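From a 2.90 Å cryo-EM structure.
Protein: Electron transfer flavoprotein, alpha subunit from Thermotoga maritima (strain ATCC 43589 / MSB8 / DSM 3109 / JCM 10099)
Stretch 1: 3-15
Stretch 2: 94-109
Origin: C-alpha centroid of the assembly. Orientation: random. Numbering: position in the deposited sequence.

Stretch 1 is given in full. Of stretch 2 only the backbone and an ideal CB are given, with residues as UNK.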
ATOM      1  N   GLU B   3      52.419 -20.486 -11.254  1.00 82.07           N
ATOM      2  CA  GLU B   3      53.247 -19.319 -10.991  1.00 82.07           C
ATOM      3  C   GLU B   3      52.827 -18.099 -11.801  1.00 82.07           C
ATOM      4  O   GLU B   3      53.546 -17.096 -11.795  1.00 82.07           O
ATOM      5  CB  GLU B   3      54.724 -19.661 -11.248  1.00 82.07           C
ATOM      6  CG  GLU B   3      55.034 -20.150 -12.652  1.00 82.07           C
ATOM      7  CD  GLU B   3      55.476 -19.038 -13.579  1.00 82.07           C
ATOM      8  OE1 GLU B   3      55.958 -18.003 -13.073  1.00 82.07           O
ATOM      9  OE2 GLU B   3      55.336 -19.196 -14.808  1.00 82.07           O
ATOM     10  N   LYS B   4      51.698 -18.167 -12.512  1.00 79.48           N
ATOM     11  CA  LYS B   4      51.099 -16.966 -13.085  1.00 79.48           C
ATOM     12  C   LYS B   4      50.079 -16.342 -12.138  1.00 79.48           C
ATOM     13  O   LYS B   4      49.756 -15.157 -12.279  1.00 79.48           O
ATOM     14  CB  LYS B   4      50.457 -17.287 -14.436  1.00 79.48           C
ATOM     15  CG  LYS B   4      51.456 -17.526 -15.565  1.00 79.48           C
ATOM     16  CD  LYS B   4      52.192 -16.250 -15.946  1.00 79.48           C
ATOM     17  CE  LYS B   4      52.766 -16.345 -17.350  1.00 79.48           C
ATOM     18  NZ  LYS B   4      54.176 -15.876 -17.399  1.00 79.48           N
ATOM     19  N   LYS B   5      49.557 -17.119 -11.185  1.00 70.31           N
ATOM     20  CA  LYS B   5      48.809 -16.571 -10.051  1.00 70.31           C
ATOM     21  C   LYS B   5      49.796 -16.291  -8.917  1.00 70.31           C
ATOM     22  O   LYS B   5      50.028 -17.096  -8.014  1.00 70.31           O
ATOM     23  CB  LYS B   5      47.696 -17.515  -9.619  1.00 70.31           C
ATOM     24  CG  LYS B   5      46.549 -17.588 -10.608  1.00 70.31           C
ATOM     25  CD  LYS B   5      45.439 -18.490 -10.104  1.00 70.31           C
ATOM     26  CE  LYS B   5      44.331 -18.615 -11.137  1.00 70.31           C
ATOM     27  NZ  LYS B   5      43.608 -17.328 -11.328  1.00 70.31           N
ATOM     28  N   ILE B   6      50.386 -15.108  -8.996  1.00 61.66           N
ATOM     29  CA  ILE B   6      51.574 -14.743  -8.242  1.00 61.66           C
ATOM     30  C   ILE B   6      51.296 -13.381  -7.607  1.00 61.66           C
ATOM     31  O   ILE B   6      51.404 -12.337  -8.248  1.00 61.66           O
ATOM     32  CB  ILE B   6      52.803 -14.761  -9.161  1.00 61.66           C
ATOM     33  CG1 ILE B   6      54.063 -14.192  -8.517  1.00 61.66           C
ATOM     34  CG2 ILE B   6      52.508 -14.223 -10.579  1.00 61.66           C
ATOM     35  CD1 ILE B   6      55.240 -14.390  -9.424  1.00 61.66           C
ATOM     36  N   ILE B   7      50.907 -13.370  -6.337  1.00 55.20           N
ATOM     37  CA  ILE B   7      50.376 -12.132  -5.774  1.00 55.20           C
ATOM     38  C   ILE B   7      51.521 -11.313  -5.182  1.00 55.20           C
ATOM     39  O   ILE B   7      52.427 -11.850  -4.536  1.00 55.20           O
ATOM     40  CB  ILE B   7      49.255 -12.412  -4.761  1.00 55.20           C
ATOM     41  CG1 ILE B   7      49.724 -13.227  -3.560  1.00 55.20           C
ATOM     42  CG2 ILE B   7      48.151 -13.198  -5.447  1.00 55.20           C
ATOM     43  CD1 ILE B   7      48.616 -13.525  -2.575  1.00 55.20           C
ATOM     44  N   PHE B   8      51.522 -10.014  -5.465  1.00 53.25           N
ATOM     45  CA  PHE B   8      52.613  -9.130  -5.082  1.00 53.25           C
ATOM     46  C   PHE B   8      52.245  -8.335  -3.839  1.00 53.25           C
ATOM     47  O   PHE B   8      51.075  -8.042  -3.591  1.00 53.25           O
ATOM     48  CB  PHE B   8      52.955  -8.150  -6.206  1.00 53.25           C
ATOM     49  CG  PHE B   8      53.864  -8.704  -7.264  1.00 53.25           C
ATOM     50  CD1 PHE B   8      54.201 -10.046  -7.296  1.00 53.25           C
ATOM     51  CD2 PHE B   8      54.383  -7.866  -8.234  1.00 53.25           C
ATOM     52  CE1 PHE B   8      55.035 -10.538  -8.279  1.00 53.25           C
ATOM     53  CE2 PHE B   8      55.221  -8.349  -9.216  1.00 53.25           C
ATOM     54  CZ  PHE B   8      55.546  -9.686  -9.239  1.00 53.25           C
ATOM     55  N   VAL B   9      53.264  -7.986  -3.059  1.00 47.06           N
ATOM     56  CA  VAL B   9      53.137  -7.068  -1.933  1.00 47.06           C
ATOM     57  C   VAL B   9      54.352  -6.156  -1.966  1.00 47.06           C
ATOM     58  O   VAL B   9      55.489  -6.635  -1.947  1.00 47.06           O
ATOM     59  CB  VAL B   9      53.055  -7.798  -0.575  1.00 47.06           C
ATOM     60  CG1 VAL B   9      53.294  -6.831   0.566  1.00 47.06           C
ATOM     61  CG2 VAL B   9      51.716  -8.483  -0.392  1.00 47.06           C
ATOM     62  N   LEU B  10      54.125  -4.849  -2.034  1.00 46.66           N
ATOM     63  CA  LEU B  10      55.222  -3.894  -2.031  1.00 46.66           C
ATOM     64  C   LEU B  10      55.654  -3.617  -0.599  1.00 46.66           C
ATOM     65  O   LEU B  10      54.820  -3.503   0.303  1.00 46.66           O
ATOM     66  CB  LEU B  10      54.813  -2.593  -2.721  1.00 46.66           C
ATOM     67  CG  LEU B  10      55.897  -1.703  -3.332  1.00 46.66           C
ATOM     68  CD1 LEU B  10      55.301  -0.958  -4.495  1.00 46.66           C
ATOM     69  CD2 LEU B  10      56.482  -0.711  -2.342  1.00 46.66           C
ATOM     70  N   ILE B  11      56.964  -3.509  -0.396  1.00 49.86           N
ATOM     71  CA  ILE B  11      57.541  -3.227   0.911  1.00 49.86           C
ATOM     72  C   ILE B  11      57.965  -1.766   0.931  1.00 49.86           C
ATOM     73  O   ILE B  11      58.851  -1.355   0.172  1.00 49.86           O
ATOM     74  CB  ILE B  11      58.722  -4.155   1.242  1.00 49.86           C
ATOM     75  CG1 ILE B  11      58.251  -5.596   1.463  1.00 49.86           C
ATOM     76  CG2 ILE B  11      59.451  -3.671   2.485  1.00 49.86           C
ATOM     77  CD1 ILE B  11      58.334  -6.494   0.251  1.00 49.86           C
ATOM     78  N   GLU B  12      57.322  -0.982   1.791  1.00 55.75           N
ATOM     79  CA  GLU B  12      57.645   0.429   1.961  1.00 55.75           C
ATOM     80  C   GLU B  12      58.740   0.543   3.010  1.00 55.75           C
ATOM     81  O   GLU B  12      58.492   0.312   4.195  1.00 55.75           O
ATOM     82  CB  GLU B  12      56.406   1.215   2.386  1.00 55.75           C
ATOM     83  CG  GLU B  12      55.279   1.266   1.364  1.00 55.75           C
ATOM     84  CD  GLU B  12      55.586   2.162   0.178  1.00 55.75           C
ATOM     85  OE1 GLU B  12      54.916   2.010  -0.864  1.00 55.75           O
ATOM     86  OE2 GLU B  12      56.470   3.037   0.293  1.00 55.75           O
ATOM     87  N   HIS B  13      59.948   0.898   2.586  1.00 56.96           N
ATOM     88  CA  HIS B  13      61.069   1.056   3.498  1.00 56.96           C
ATOM     89  C   HIS B  13      61.465   2.522   3.588  1.00 56.96           C
ATOM     90  O   HIS B  13      61.428   3.249   2.591  1.00 56.96           O
ATOM     91  CB  HIS B  13      62.265   0.212   3.060  1.00 56.96           C
ATOM     92  CG  HIS B  13      62.801   0.575   1.714  1.00 56.96           C
ATOM     93  ND1 HIS B  13      63.760   1.547   1.533  1.00 56.96           N
ATOM     94  CD2 HIS B  13      62.512   0.098   0.481  1.00 56.96           C
ATOM     95  CE1 HIS B  13      64.036   1.656   0.247  1.00 56.96           C
ATOM     96  NE2 HIS B  13      63.293   0.786  -0.413  1.00 56.96           N
ATOM     97  N   HIS B  14      61.843   2.951   4.789  1.00 62.40           N
ATOM     98  CA  HIS B  14      62.212   4.337   5.063  1.00 62.40           C
ATOM     99  C   HIS B  14      63.666   4.353   5.521  1.00 62.40           C
ATOM    100  O   HIS B  14      63.959   4.273   6.715  1.00 62.40           O
ATOM    101  CB  HIS B  14      61.280   4.947   6.094  1.00 62.40           C
ATOM    102  CG  HIS B  14      59.842   4.927   5.680  1.00 62.40           C
ATOM    103  ND1 HIS B  14      59.412   5.439   4.475  1.00 62.40           N
ATOM    104  CD2 HIS B  14      58.740   4.449   6.302  1.00 62.40           C
ATOM    105  CE1 HIS B  14      58.105   5.281   4.374  1.00 62.40           C
ATOM    106  NE2 HIS B  14      57.673   4.684   5.470  1.00 62.40           N
ATOM    107  N   GLY B  15      64.574   4.457   4.557  1.00 65.39           N
ATOM    108  CA  GLY B  15      65.994   4.438   4.834  1.00 65.39           C
ATOM    109  C   GLY B  15      66.532   3.032   4.992  1.00 65.39           C
ATOM    110  O   GLY B  15      67.119   2.479   4.058  1.00 65.39           O
ATOM    111  N   UNK B  94      51.954 -10.392 -12.329  1.00 55.97           N
ATOM    112  CA  UNK B  94      51.277 -10.768 -11.087  1.00 55.97           C
ATOM    113  C   UNK B  94      49.761 -10.813 -11.249  1.00 55.97           C
ATOM    114  O   UNK B  94      49.199 -10.446 -12.278  1.00 55.97           O
ATOM    115  CB  UNK B  94      51.647  -9.789  -9.971  1.00 55.97           C
ATOM    116  N   UNK B  95      49.104 -11.286 -10.196  1.00 55.65           N
ATOM    117  CA  UNK B  95      47.652 -11.375 -10.122  1.00 55.65           C
ATOM    118  C   UNK B  95      47.048 -10.345  -9.184  1.00 55.65           C
ATOM    119  O   UNK B  95      46.055  -9.706  -9.530  1.00 55.65           O
ATOM    120  CB  UNK B  95      47.238 -12.779  -9.675  1.00 55.65           C
ATOM    121  N   UNK B  96      47.633 -10.170  -8.002  1.00 48.16           N
ATOM    122  CA  UNK B  96      47.179  -9.205  -7.011  1.00 48.16           C
ATOM    123  C   UNK B  96      48.387  -8.395  -6.570  1.00 48.16           C
ATOM    124  O   UNK B  96      49.343  -8.953  -6.022  1.00 48.16           O
ATOM    125  CB  UNK B  96      46.504  -9.892  -5.822  1.00 48.16           C
ATOM    126  N   UNK B  97      48.349  -7.092  -6.809  1.00 46.17           N
ATOM    127  CA  UNK B  97      49.371  -6.168  -6.339  1.00 46.17           C
ATOM    128  C   UNK B  97      48.824  -5.482  -5.097  1.00 46.17           C
ATOM    129  O   UNK B  97      47.687  -5.005  -5.106  1.00 46.17           O
ATOM    130  CB  UNK B  97      49.756  -5.153  -7.417  1.00 46.17           C
ATOM    131  N   UNK B  98      49.619  -5.437  -4.033  1.00 45.43           N
ATOM    132  CA  UNK B  98      49.195  -4.838  -2.774  1.00 45.43           C
ATOM    133  C   UNK B  98      50.231  -3.822  -2.319  1.00 45.43           C
ATOM    134  O   UNK B  98      51.393  -4.174  -2.100  1.00 45.43           O
ATOM    135  CB  UNK B  98      48.983  -5.909  -1.702  1.00 45.43           C
ATOM    136  N   UNK B  99      49.812  -2.566  -2.186  1.00 42.95           N
ATOM    137  CA  UNK B  99      50.618  -1.517  -1.577  1.00 42.95           C
ATOM    138  C   UNK B  99      49.847  -0.996  -0.374  1.00 42.95           C
ATOM    139  O   UNK B  99      48.614  -1.012  -0.361  1.00 42.95           O
ATOM    140  CB  UNK B  99      50.933  -0.396  -2.569  1.00 42.95           C
ATOM    141  N   UNK B 100      50.568  -0.584   0.664  1.00 45.61           N
ATOM    142  CA  UNK B 100      49.918   0.053   1.789  1.00 45.61           C
ATOM    143  C   UNK B 100      49.438   1.449   1.446  1.00 45.61           C
ATOM    144  O   UNK B 100      49.951   2.108   0.542  1.00 45.61           O
ATOM    145  CB  UNK B 100      50.869   0.106   2.987  1.00 45.61           C
ATOM    146  N   UNK B 101      48.433   1.917   2.181  1.00 45.93           N
ATOM    147  CA  UNK B 101      47.905   3.261   1.939  1.00 45.93           C
ATOM    148  C   UNK B 101      48.627   4.310   2.768  1.00 45.93           C
ATOM    149  O   UNK B 101      48.025   5.109   3.482  1.00 45.93           O
ATOM    150  CB  UNK B 101      46.406   3.304   2.244  1.00 45.93           C
ATOM    151  N   UNK B 102      49.948   4.300   2.670  1.00 48.27           N
ATOM    152  CA  UNK B 102      50.730   5.446   3.068  1.00 48.27           C
ATOM    153  C   UNK B 102      50.624   6.515   1.984  1.00 48.27           C
ATOM    154  O   UNK B 102      50.104   6.272   0.892  1.00 48.27           O
ATOM    155  CB  UNK B 102      52.187   5.054   3.319  1.00 48.27           C
ATOM    156  N   UNK B 103      51.111   7.717   2.294  1.00 46.40           N
ATOM    157  CA  UNK B 103      51.027   8.797   1.317  1.00 46.40           C
ATOM    158  C   UNK B 103      51.947   8.554   0.128  1.00 46.40           C
ATOM    159  O   UNK B 103      51.637   8.982  -0.987  1.00 46.40           O
ATOM    160  CB  UNK B 103      51.371  10.134   1.977  1.00 46.40           C
ATOM    161  N   UNK B 104      53.059   7.850   0.329  1.00 51.67           N
ATOM    162  CA  UNK B 104      53.826   7.392  -0.821  1.00 51.67           C
ATOM    163  C   UNK B 104      53.135   6.245  -1.539  1.00 51.67           C
ATOM    164  O   UNK B 104      53.254   6.131  -2.758  1.00 51.67           O
ATOM    165  CB  UNK B 104      55.228   6.963  -0.384  1.00 51.67           C
ATOM    166  N   UNK B 105      52.409   5.402  -0.814  1.00 44.35           N
ATOM    167  CA  UNK B 105      51.779   4.243  -1.410  1.00 44.35           C
ATOM    168  C   UNK B 105      50.585   4.570  -2.281  1.00 44.35           C
ATOM    169  O   UNK B 105      50.419   3.984  -3.353  1.00 44.35           O
ATOM    170  CB  UNK B 105      51.348   3.274  -0.307  1.00 44.35           C
ATOM    171  N   UNK B 106      49.743   5.501  -1.828  1.00 42.51           N
ATOM    172  CA  UNK B 106      48.599   5.921  -2.630  1.00 42.51           C
ATOM    173  C   UNK B 106      49.032   6.719  -3.850  1.00 42.51           C
ATOM    174  O   UNK B 106      48.381   6.649  -4.897  1.00 42.51           O
ATOM    175  CB  UNK B 106      47.633   6.750  -1.781  1.00 42.51           C
ATOM    176  N   UNK B 107      50.117   7.480  -3.732  1.00 41.92           N
ATOM    177  CA  UNK B 107      50.614   8.244  -4.869  1.00 41.92           C
ATOM    178  C   UNK B 107      51.280   7.332  -5.892  1.00 41.92           C
ATOM    179  O   UNK B 107      51.126   7.531  -7.102  1.00 41.92           O
ATOM    180  CB  UNK B 107      51.598   9.318  -4.400  1.00 41.92           C
ATOM    181  N   UNK B 108      51.987   6.303  -5.421  1.00 45.81           N
ATOM    182  CA  UNK B 108      52.680   5.384  -6.319  1.00 45.81           C
ATOM    183  C   UNK B 108      51.706   4.492  -7.070  1.00 45.81           C
ATOM    184  O   UNK B 108      51.900   4.222  -8.259  1.00 45.81           O
ATOM    185  CB  UNK B 108      53.673   4.524  -5.535  1.00 45.81           C
ATOM    186  N   UNK B 109      50.675   4.000  -6.380  1.00 42.84           N
ATOM    187  CA  UNK B 109      49.744   3.063  -6.993  1.00 42.84           C
ATOM    188  C   UNK B 109      48.921   3.718  -8.089  1.00 42.84           C
ATOM    189  O   UNK B 109      48.558   3.055  -9.065  1.00 42.84           O
ATOM    190  CB  UNK B 109      48.816   2.470  -5.931  1.00 42.84           C
TER

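Two chain segments run side by side in nearly the same direction, their strand axes 14° apart and 4.6 Å at closest approach.

Position 94 has phi -73° and psi 173°, which many residues, proline included, can adopt. Its ideal CB is 3.7 Å from F8 CG, so a compact apolar group could lie on that ring. The residue is P94. Its CB sits 3.6 Å from the centroid of the F8 ring, 6° off the ring normal, a CH-pi contact over the face.

Position 95 points its CB toward stretch 1, 4.1 Å from K5 CA. Its backbone N donates to I6 O at 3.2 Å. K5 offers a positive charge, so an acidic side chain would suit; a polar or apolar one could also follow the backbone. The residue is E95. E95 OE2 forms a long salt bridge with K5 NZ, 4.0 Å away, and is also hydrogen-bonded elsewhere in the structure.

Position 96 points sideways, its ideal CB 3.7 Å from I7 CG2. An aliphatic residue fits, branched or not. It is I96, packed on I7. The backbone I96 O takes a very short hydrogen bond from F8 N, 2.5 Å.

Position 97 puts its CB on the same side of the sheet as F8, 4.5 Å from F8 CB. L10 lies further along. A large apolar side chain, aromatic or aliphatic, could cover both. The residue is F97. F8 CB lies over its ring face, 4.2 Å from the F97 ring centroid, while L10 CD1 meets F97 CE2 near the ring plane at 3.8 Å. The two phenyl rings meet obliquely, with planes at 66°.

Position 98 turns to the side of V9, its ideal CB 4.0 Å from V9 CG2. Valine, isoleucine or leucine would suit. L98 is found. Its backbone does more: L98 N donates weakly to F8 O at 3.0 Å, and L10 N donates to L98 O at 2.8 Å.

Position 99 points sideways, its ideal CB 4.5 Å from L10 CB. An aliphatic chain suits L10, though a polar one could turn to E12 OE1. I99 CD1 reaches L10 CD1 at 3.9 Å, and I99 CG2 lies 3.4 Å from E12 OE1.

The angles at 100 suit almost any residue, and nothing visible in stretch 1 demands glycine; it is G100. Position 101 is out of reach: A101.

Position 102 precedes a helix, which favours serine, threonine, aspartate or asparagine. T102 caps it: T102 OG1 accepts from the backbone N of 105 at 2.9 Å.

Position 103 makes no contact: L103. At 104, E12 OE2, 4.2 Å from the ideal CB, would suit a basic or donating side chain; H14 leaves room for an acidic one. E104 OE2 comes 3.1 Å from H14 CE1, and E104 OE1 accepts from T102 OG1 at 2.8 Å.

At 105 an ideal CB would lie 2.0 Å from G100 O, a clash. Glycine fits, and G105 is present.

Positions 106, 107 and 109 make no contact: R106, E107, A109. Position 108 points toward stretch 1, where L10 invites an aliphatic group. L108 CD2 meets L10 CD1 at 4.0 Å.

Stretch 2, residues 94-109: PEIFLIGATLEGRELA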
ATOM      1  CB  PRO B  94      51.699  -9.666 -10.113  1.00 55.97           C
ATOM      2  CG  PRO B  94      52.001  -8.522 -10.961  1.00 55.97           C
ATOM      3  CD  PRO B  94      52.616  -9.087 -12.192  1.00 55.97           C
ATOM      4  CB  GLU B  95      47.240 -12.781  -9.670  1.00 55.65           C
ATOM      5  CG  GLU B  95      45.750 -12.985  -9.468  1.00 55.65           C
ATOM      6  CD  GLU B  95      45.038 -13.377 -10.745  1.00 55.65           C
ATOM      7  OE1 GLU B  95      45.728 -13.691 -11.736  1.00 55.65           O
ATOM      8  OE2 GLU B  95      43.790 -13.385 -10.756  1.00 55.65           O
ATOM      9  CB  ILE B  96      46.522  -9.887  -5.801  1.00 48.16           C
ATOM     10  CG1 ILE B  96      45.215 -10.569  -6.197  1.00 48.16           C
ATOM     11  CG2 ILE B  96      46.298  -8.895  -4.681  1.00 48.16           C
ATOM     12  CD1 ILE B  96      44.608 -11.387  -5.086  1.00 48.16           C
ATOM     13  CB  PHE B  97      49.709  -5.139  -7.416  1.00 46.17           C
ATOM     14  CG  PHE B  97      51.102  -4.603  -7.331  1.00 46.17           C
ATOM     15  CD1 PHE B  97      52.064  -5.004  -8.233  1.00 46.17           C
ATOM     16  CD2 PHE B  97      51.457  -3.714  -6.338  1.00 46.17           C
ATOM     17  CE1 PHE B  97      53.347  -4.506  -8.156  1.00 46.17           C
ATOM     18  CE2 PHE B  97      52.741  -3.224  -6.258  1.00 46.17           C
ATOM     19  CZ  PHE B  97      53.681  -3.620  -7.166  1.00 46.17           C
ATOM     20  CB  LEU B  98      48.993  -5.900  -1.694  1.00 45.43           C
ATOM     21  CG  LEU B  98      47.804  -6.847  -1.819  1.00 45.43           C
ATOM     22  CD1 LEU B  98      47.601  -7.593  -0.519  1.00 45.43           C
ATOM     23  CD2 LEU B  98      46.551  -6.093  -2.187  1.00 45.43           C
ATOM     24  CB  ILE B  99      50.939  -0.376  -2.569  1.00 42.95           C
ATOM     25  CG1 ILE B  99      51.290  -0.942  -3.939  1.00 42.95           C
ATOM     26  CG2 ILE B  99      52.101   0.467  -2.082  1.00 42.95           C
ATOM     27  CD1 ILE B  99      51.561   0.094  -4.990  1.00 42.95           C
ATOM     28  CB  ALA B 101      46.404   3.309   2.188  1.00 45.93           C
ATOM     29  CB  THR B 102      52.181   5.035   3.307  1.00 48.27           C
ATOM     30  OG1 THR B 102      52.841   4.848   2.050  1.00 48.27           O
ATOM     31  CG2 THR B 102      52.239   3.742   4.091  1.00 48.27           C
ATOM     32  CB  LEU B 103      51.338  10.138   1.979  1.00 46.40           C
ATOM     33  CG  LEU B 103      50.282  10.675   2.947  1.00 46.40           C
ATOM     34  CD1 LEU B 103      50.606  12.096   3.350  1.00 46.40           C
ATOM     35  CD2 LEU B 103      48.898  10.606   2.338  1.00 46.40           C
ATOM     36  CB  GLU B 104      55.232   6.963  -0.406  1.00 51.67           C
ATOM     37  CG  GLU B 104      55.922   7.887   0.573  1.00 51.67           C
ATOM     38  CD  GLU B 104      55.812   7.410   2.000  1.00 51.67           C
ATOM     39  OE1 GLU B 104      54.785   6.802   2.349  1.00 51.67           O
ATOM     40  OE2 GLU B 104      56.766   7.623   2.767  1.00 51.67           O
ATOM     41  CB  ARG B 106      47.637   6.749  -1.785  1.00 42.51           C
ATOM     42  CG  ARG B 106      47.113   6.035  -0.564  1.00 42.51           C
ATOM     43  CD  ARG B 106      46.038   6.847   0.123  1.00 42.51           C
ATOM     44  NE  ARG B 106      44.849   6.980  -0.708  1.00 42.51           N
ATOM     45  CZ  ARG B 106      43.616   7.093  -0.229  1.00 42.51           C
ATOM     46  NH1 ARG B 106      43.412   7.091   1.079  1.00 42.51           N
ATOM     47  NH2 ARG B 106      42.590   7.208  -1.056  1.00 42.51           N
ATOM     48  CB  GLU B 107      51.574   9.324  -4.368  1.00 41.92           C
ATOM     49  CG  GLU B 107      52.678   9.721  -5.318  1.00 41.92           C
ATOM     50  CD  GLU B 107      53.475  10.896  -4.814  1.00 41.92           C
ATOM     51  OE1 GLU B 107      53.550  11.082  -3.584  1.00 41.92           O
ATOM     52  OE2 GLU B 107      54.018  11.643  -5.647  1.00 41.92           O
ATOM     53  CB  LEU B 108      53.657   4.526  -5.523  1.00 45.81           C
ATOM     54  CG  LEU B 108      54.814   3.777  -6.167  1.00 45.81           C
ATOM     55  CD1 LEU B 108      55.898   3.718  -5.141  1.00 45.81           C
ATOM     56  CD2 LEU B 108      54.411   2.377  -6.552  1.00 45.81           C
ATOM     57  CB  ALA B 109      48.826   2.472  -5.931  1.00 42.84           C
TER
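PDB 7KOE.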